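Local coordinates for protein alginate lyase A1-II' (Sphingomonas sp. A1, PDB 2CWS) that probably cleaves the polysaccharide alginate as a lyase of polysaccharide lyase family 7, this chain being its alginate lyase domain, at residues Thr97-Ile111 and Pro123-Asp135. Sequence-based numbering, arbitrary orientation.
Sequences TVQLPSSGKIIVAQI and PLVKAVFQDGQLD. With SO4 (sulfate ion), chain B.
An antiparallel beta hairpin pairs strand 106-111 with strand 125-130, and F129 reaches from it to T97 on a strand of the second sheet. I106 and F129 form one hydrogen-bonded pair of the ladder, F129 N to I106 O being 2.8 Å and I106 N to F129 O 3.2 Å; V108 N to A127 O, 2.9 Å, continues it. At the other end L124 N and V125 N both donate to I111 O, a classic beta bulge. F129 turns CG away from its own N (chi1 178°), which carries the ring to T97, whose CB sits over the ring centre, 3.7 Å from the centroid and 13° off the normal, a CH-pi contact. L100 CD2 meets the ring edge at CD1, 4.0 Å away. An alanine in place of F129 is likely to leave T97 CB and L100 CD2 without their aromatic partner and open a gap between the sheets. On the opposite face Q110 NE2 hydrogen-bonds E69 OE2 and, weakly, sulfate O1 at 3.4 Å; the sulfate, probably from the crystallisation liquor, is also hydrogen-bonded by H112, R67 and Y205. Two antiparallel sheets packed through such side chains characterise the concanavalin-like beta-sandwich (jelly roll) of family 7 lyases.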
loop_
_atom_site.group_PDB
_atom_site.type_symbol
_atom_site.label_atom_id
_atom_site.label_comp_id
_atom_site.label_asym_id
_atom_site.label_seq_id
_atom_site.Cartn_x
_atom_site.Cartn_y
_atom_site.Cartn_z
ATOM N N THR A 97 1.085 6.637 -11.262
ATOM C CA THR A 97 1.636 5.393 -11.836
ATOM C C THR A 97 2.186 5.766 -13.181
ATOM O O THR A 97 1.488 6.319 -14.041
ATOM C CB THR A 97 0.544 4.323 -11.866
ATOM O OG1 THR A 97 0.248 3.933 -10.514
ATOM C CG2 THR A 97 1.039 3.073 -12.593
ATOM N N VAL A 98 3.464 5.430 -13.382
ATOM C CA VAL A 98 4.219 5.842 -14.568
ATOM C C VAL A 98 4.197 4.771 -15.645
ATOM O O VAL A 98 4.148 5.116 -16.833
ATOM C CB VAL A 98 5.681 6.142 -14.148
ATOM C CG1 VAL A 98 6.586 6.355 -15.371
ATOM C CG2 VAL A 98 5.732 7.342 -13.183
ATOM N N GLN A 99 4.306 3.508 -15.246
ATOM C CA GLN A 99 4.444 2.404 -16.195
ATOM C C GLN A 99 3.753 1.187 -15.566
ATOM O O GLN A 99 3.895 0.957 -14.357
ATOM C CB GLN A 99 5.937 2.089 -16.441
ATOM C CG GLN A 99 6.143 0.913 -17.396
ATOM C CD GLN A 99 7.641 0.671 -17.551
ATOM O OE1 GLN A 99 8.371 1.549 -18.064
ATOM N NE2 GLN A 99 8.145 -0.511 -17.195
ATOM N N LEU A 100 3.031 0.462 -16.403
ATOM C CA LEU A 100 2.311 -0.733 -15.982
ATOM C C LEU A 100 2.945 -1.972 -16.570
ATOM O O LEU A 100 3.617 -1.910 -17.615
ATOM C CB LEU A 100 0.855 -0.612 -16.489
ATOM C CG LEU A 100 -0.008 0.360 -15.698
ATOM C CD1 LEU A 100 -1.288 0.674 -16.477
ATOM C CD2 LEU A 100 -0.290 -0.165 -14.294
ATOM N N PRO A 101 2.701 -3.135 -15.964
ATOM C CA PRO A 101 3.041 -4.400 -16.583
ATOM C C PRO A 101 2.053 -4.708 -17.686
ATOM O O PRO A 101 1.039 -4.007 -17.849
ATOM C CB PRO A 101 2.913 -5.415 -15.435
ATOM C CG PRO A 101 1.712 -4.863 -14.678
ATOM C CD PRO A 101 1.893 -3.344 -14.731
ATOM N N SER A 102 2.267 -5.805 -18.430
ATOM C CA SER A 102 1.356 -6.174 -19.490
ATOM C C SER A 102 -0.076 -6.361 -18.982
ATOM O O SER A 102 -1.021 -6.115 -19.741
ATOM C CB SER A 102 1.821 -7.455 -20.173
ATOM O OG SER A 102 3.086 -7.260 -20.818
ATOM N N SER A 103 -0.249 -6.802 -17.739
ATOM C CA SER A 103 -1.628 -7.040 -17.273
ATOM C C SER A 103 -2.409 -5.739 -17.112
ATOM O O SER A 103 -3.632 -5.771 -17.031
ATOM C CB SER A 103 -1.626 -7.729 -15.909
ATOM O OG SER A 103 -1.272 -6.748 -14.895
ATOM N N GLY A 104 -1.731 -4.598 -17.012
ATOM C CA GLY A 104 -2.452 -3.331 -16.862
ATOM C C GLY A 104 -2.868 -3.050 -15.442
ATOM O O GLY A 104 -3.666 -2.133 -15.245
ATOM N N LYS A 105 -2.343 -3.723 -14.428
ATOM C CA LYS A 105 -2.886 -3.559 -13.062
ATOM C C LYS A 105 -1.758 -3.615 -12.041
ATOM O O LYS A 105 -0.950 -4.538 -12.032
ATOM C CB LYS A 105 -3.912 -4.650 -12.784
ATOM C CG LYS A 105 -4.564 -4.535 -11.417
ATOM C CD LYS A 105 -5.427 -5.703 -11.040
ATOM C CE LYS A 105 -6.653 -5.815 -11.931
ATOM N NZ LYS A 105 -7.537 -6.988 -11.547
ATOM N N ILE A 106 -1.760 -2.610 -11.123
ATOM C CA ILE A 106 -0.908 -2.655 -9.938
ATOM C C ILE A 106 -1.737 -2.145 -8.764
ATOM O O ILE A 106 -2.786 -1.556 -8.928
ATOM C CB ILE A 106 0.394 -1.826 -10.060
ATOM C CG1 ILE A 106 0.111 -0.310 -10.109
ATOM C CG2 ILE A 106 1.207 -2.290 -11.242
ATOM C CD1 ILE A 106 1.408 0.527 -10.046
ATOM N N ILE A 107 -1.234 -2.452 -7.552
ATOM C CA ILE A 107 -1.800 -1.932 -6.301
ATOM C C ILE A 107 -0.809 -0.909 -5.772
ATOM O O ILE A 107 0.389 -1.201 -5.628
ATOM C CB ILE A 107 -2.106 -3.075 -5.311
ATOM C CG1 ILE A 107 -3.319 -3.846 -5.789
ATOM C CG2 ILE A 107 -2.270 -2.539 -3.880
ATOM C CD1 ILE A 107 -3.578 -5.146 -5.041
ATOM N N VAL A 108 -1.311 0.293 -5.439
ATOM C CA VAL A 108 -0.455 1.416 -5.047
ATOM C C VAL A 108 -0.601 1.793 -3.588
ATOM O O VAL A 108 0.211 2.596 -3.101
ATOM C CB VAL A 108 -0.654 2.656 -5.962
ATOM C CG1 VAL A 108 -0.215 2.343 -7.384
ATOM C CG2 VAL A 108 -2.106 3.126 -5.896
ATOM N N ALA A 109 -1.562 1.241 -2.867
ATOM C CA ALA A 109 -1.690 1.471 -1.444
ATOM C C ALA A 109 -2.575 0.398 -0.857
ATOM O O ALA A 109 -3.398 -0.210 -1.568
ATOM C CB ALA A 109 -2.287 2.858 -1.155
ATOM N N GLN A 110 -2.409 0.159 0.437
ATOM C CA GLN A 110 -3.256 -0.829 1.135
ATOM C C GLN A 110 -3.479 -0.400 2.573
ATOM O O GLN A 110 -2.689 0.333 3.177
ATOM C CB GLN A 110 -2.629 -2.257 1.201
ATOM C CG GLN A 110 -2.082 -2.746 -0.122
ATOM C CD GLN A 110 -1.757 -4.214 -0.050
ATOM O OE1 GLN A 110 -2.614 -5.022 0.364
ATOM N NE2 GLN A 110 -0.552 -4.573 -0.465
ATOM N N ILE A 111 -4.547 -0.975 3.146
ATOM C CA ILE A 111 -4.591 -1.277 4.576
ATOM C C ILE A 111 -4.555 -2.803 4.640
ATOM O O ILE A 111 -5.440 -3.433 4.049
ATOM C CB ILE A 111 -5.839 -0.741 5.306
ATOM C CG1 ILE A 111 -5.894 0.775 5.261
ATOM C CG2 ILE A 111 -5.822 -1.269 6.742
ATOM C CD1 ILE A 111 -7.171 1.297 5.901
ATOM N N PRO A 123 -5.758 -8.678 3.378
ATOM C CA PRO A 123 -5.834 -7.205 3.138
ATOM C C PRO A 123 -7.246 -6.768 3.486
ATOM O O PRO A 123 -8.185 -7.533 3.330
ATOM C CB PRO A 123 -5.567 -7.037 1.665
ATOM C CG PRO A 123 -5.608 -8.395 1.075
ATOM C CD PRO A 123 -5.581 -9.447 2.146
ATOM N N LEU A 124 -7.329 -5.506 3.920
ATOM C CA LEU A 124 -8.636 -4.857 4.088
ATOM C C LEU A 124 -8.960 -3.895 2.944
ATOM O O LEU A 124 -10.031 -3.984 2.356
ATOM C CB LEU A 124 -8.668 -4.089 5.418
ATOM C CG LEU A 124 -9.977 -3.265 5.638
ATOM C CD1 LEU A 124 -11.186 -4.212 5.784
ATOM C CD2 LEU A 124 -9.820 -2.352 6.840
ATOM N N VAL A 125 -8.050 -2.977 2.630
ATOM C CA VAL A 125 -8.243 -2.032 1.519
ATOM C C VAL A 125 -7.109 -2.235 0.536
ATOM O O VAL A 125 -5.945 -2.254 0.953
ATOM C CB VAL A 125 -8.285 -0.572 1.988
ATOM C CG1 VAL A 125 -8.455 0.361 0.779
ATOM C CG2 VAL A 125 -9.382 -0.370 3.049
ATOM N N LYS A 126 -7.431 -2.318 -0.735
ATOM C CA LYS A 126 -6.455 -2.361 -1.815
ATOM C C LYS A 126 -6.766 -1.298 -2.834
ATOM O O LYS A 126 -7.880 -1.276 -3.391
ATOM C CB LYS A 126 -6.461 -3.734 -2.528
ATOM C CG LYS A 126 -6.218 -4.891 -1.543
ATOM C CD LYS A 126 -6.652 -6.259 -2.130
ATOM C CE LYS A 126 -8.206 -6.348 -2.105
ATOM N NZ LYS A 126 -8.622 -7.684 -2.648
ATOM N N ALA A 127 -5.821 -0.387 -3.085
ATOM C CA ALA A 127 -6.007 0.682 -4.074
ATOM C C ALA A 127 -5.457 0.173 -5.388
ATOM O O ALA A 127 -4.238 0.145 -5.592
ATOM C CB ALA A 127 -5.337 1.957 -3.576
ATOM N N VAL A 128 -6.361 -0.277 -6.264
ATOM C CA VAL A 128 -6.000 -0.940 -7.516
ATOM C C VAL A 128 -6.023 0.040 -8.667
ATOM O O VAL A 128 -7.093 0.562 -9.026
ATOM C CB VAL A 128 -6.983 -2.087 -7.802
ATOM C CG1 VAL A 128 -6.574 -2.803 -9.090
ATOM C CG2 VAL A 128 -7.060 -3.067 -6.619
ATOM N N PHE A 129 -4.840 0.310 -9.229
ATOM C CA PHE A 129 -4.691 1.253 -10.330
ATOM C C PHE A 129 -4.740 0.517 -11.649
ATOM O O PHE A 129 -4.003 -0.440 -11.880
ATOM C CB PHE A 129 -3.355 2.017 -10.192
ATOM C CG PHE A 129 -3.151 2.976 -11.358
ATOM C CD1 PHE A 129 -2.591 2.599 -12.565
ATOM C CD2 PHE A 129 -3.560 4.287 -11.206
ATOM C CE1 PHE A 129 -2.519 3.468 -13.606
ATOM C CE2 PHE A 129 -3.471 5.175 -12.260
ATOM C CZ PHE A 129 -2.957 4.745 -13.498
ATOM N N GLN A 130 -5.566 1.087 -12.559
ATOM C CA GLN A 130 -5.540 0.803 -14.011
ATOM C C GLN A 130 -5.514 2.135 -14.737
ATOM O O GLN A 130 -5.891 3.174 -14.183
ATOM C CB GLN A 130 -6.676 -0.077 -14.466
ATOM C CG GLN A 130 -6.601 -1.319 -13.545
ATOM C CD GLN A 130 -7.379 -2.413 -14.170
ATOM O OE1 GLN A 130 -8.613 -2.478 -13.945
ATOM N NE2 GLN A 130 -6.742 -3.288 -14.938
ATOM N N ASP A 131 -5.058 2.092 -16.010
ATOM C CA ASP A 131 -4.990 3.334 -16.795
ATOM C C ASP A 131 -6.374 3.799 -17.224
ATOM O O ASP A 131 -6.886 3.432 -18.275
ATOM C CB ASP A 131 -4.085 3.065 -17.983
ATOM C CG ASP A 131 -3.902 4.257 -18.909
ATOM O OD1 ASP A 131 -4.314 5.362 -18.544
ATOM O OD2 ASP A 131 -3.294 4.035 -19.975
ATOM N N GLY A 132 -6.982 4.609 -16.382
ATOM C CA GLY A 132 -8.317 5.142 -16.605
ATOM C C GLY A 132 -9.276 4.936 -15.417
ATOM O O GLY A 132 -10.357 5.550 -15.441
ATOM N N GLN A 133 -8.884 4.124 -14.417
ATOM C CA GLN A 133 -9.784 3.955 -13.274
ATOM C C GLN A 133 -8.939 3.425 -12.101
ATOM O O GLN A 133 -8.073 2.563 -12.280
ATOM C CB GLN A 133 -10.849 2.941 -13.662
ATOM C CG GLN A 133 -11.396 2.170 -12.526
ATOM C CD GLN A 133 -12.440 1.161 -12.899
ATOM O OE1 GLN A 133 -13.567 1.537 -13.222
ATOM N NE2 GLN A 133 -12.055 -0.128 -12.867
ATOM N N LEU A 134 -9.244 3.954 -10.915
ATOM C CA LEU A 134 -8.721 3.315 -9.702
ATOM C C LEU A 134 -9.891 2.710 -8.956
ATOM O O LEU A 134 -10.997 3.287 -8.900
ATOM C CB LEU A 134 -7.967 4.333 -8.848
ATOM C CG LEU A 134 -7.198 3.618 -7.686
ATOM C CD1 LEU A 134 -5.788 4.143 -7.557
ATOM C CD2 LEU A 134 -8.036 3.793 -6.424
ATOM N N ASP A 135 -9.702 1.527 -8.405
ATOM C CA ASP A 135 -10.710 0.802 -7.648
ATOM C C ASP A 135 -10.188 0.639 -6.221
ATOM O O ASP A 135 -9.210 -0.085 -6.012
ATOM C CB ASP A 135 -10.938 -0.549 -8.303
ATOM C CG ASP A 135 -11.984 -1.410 -7.630
ATOM O OD1 ASP A 135 -12.662 -0.992 -6.678
ATOM O OD2 ASP A 135 -12.081 -2.583 -8.130
HETATM S S SO4 B . -0.659 -9.326 0.067
HETATM O O1 SO4 B . -0.149 -7.850 0.304
HETATM O O2 SO4 B . -1.363 -9.849 1.216
HETATM O O3 SO4 B . -1.557 -9.361 -1.026
HETATM O O4 SO4 B . 0.489 -10.188 -0.194
HETATM O O HOH W 1 -4.438 -0.370 -17.231
#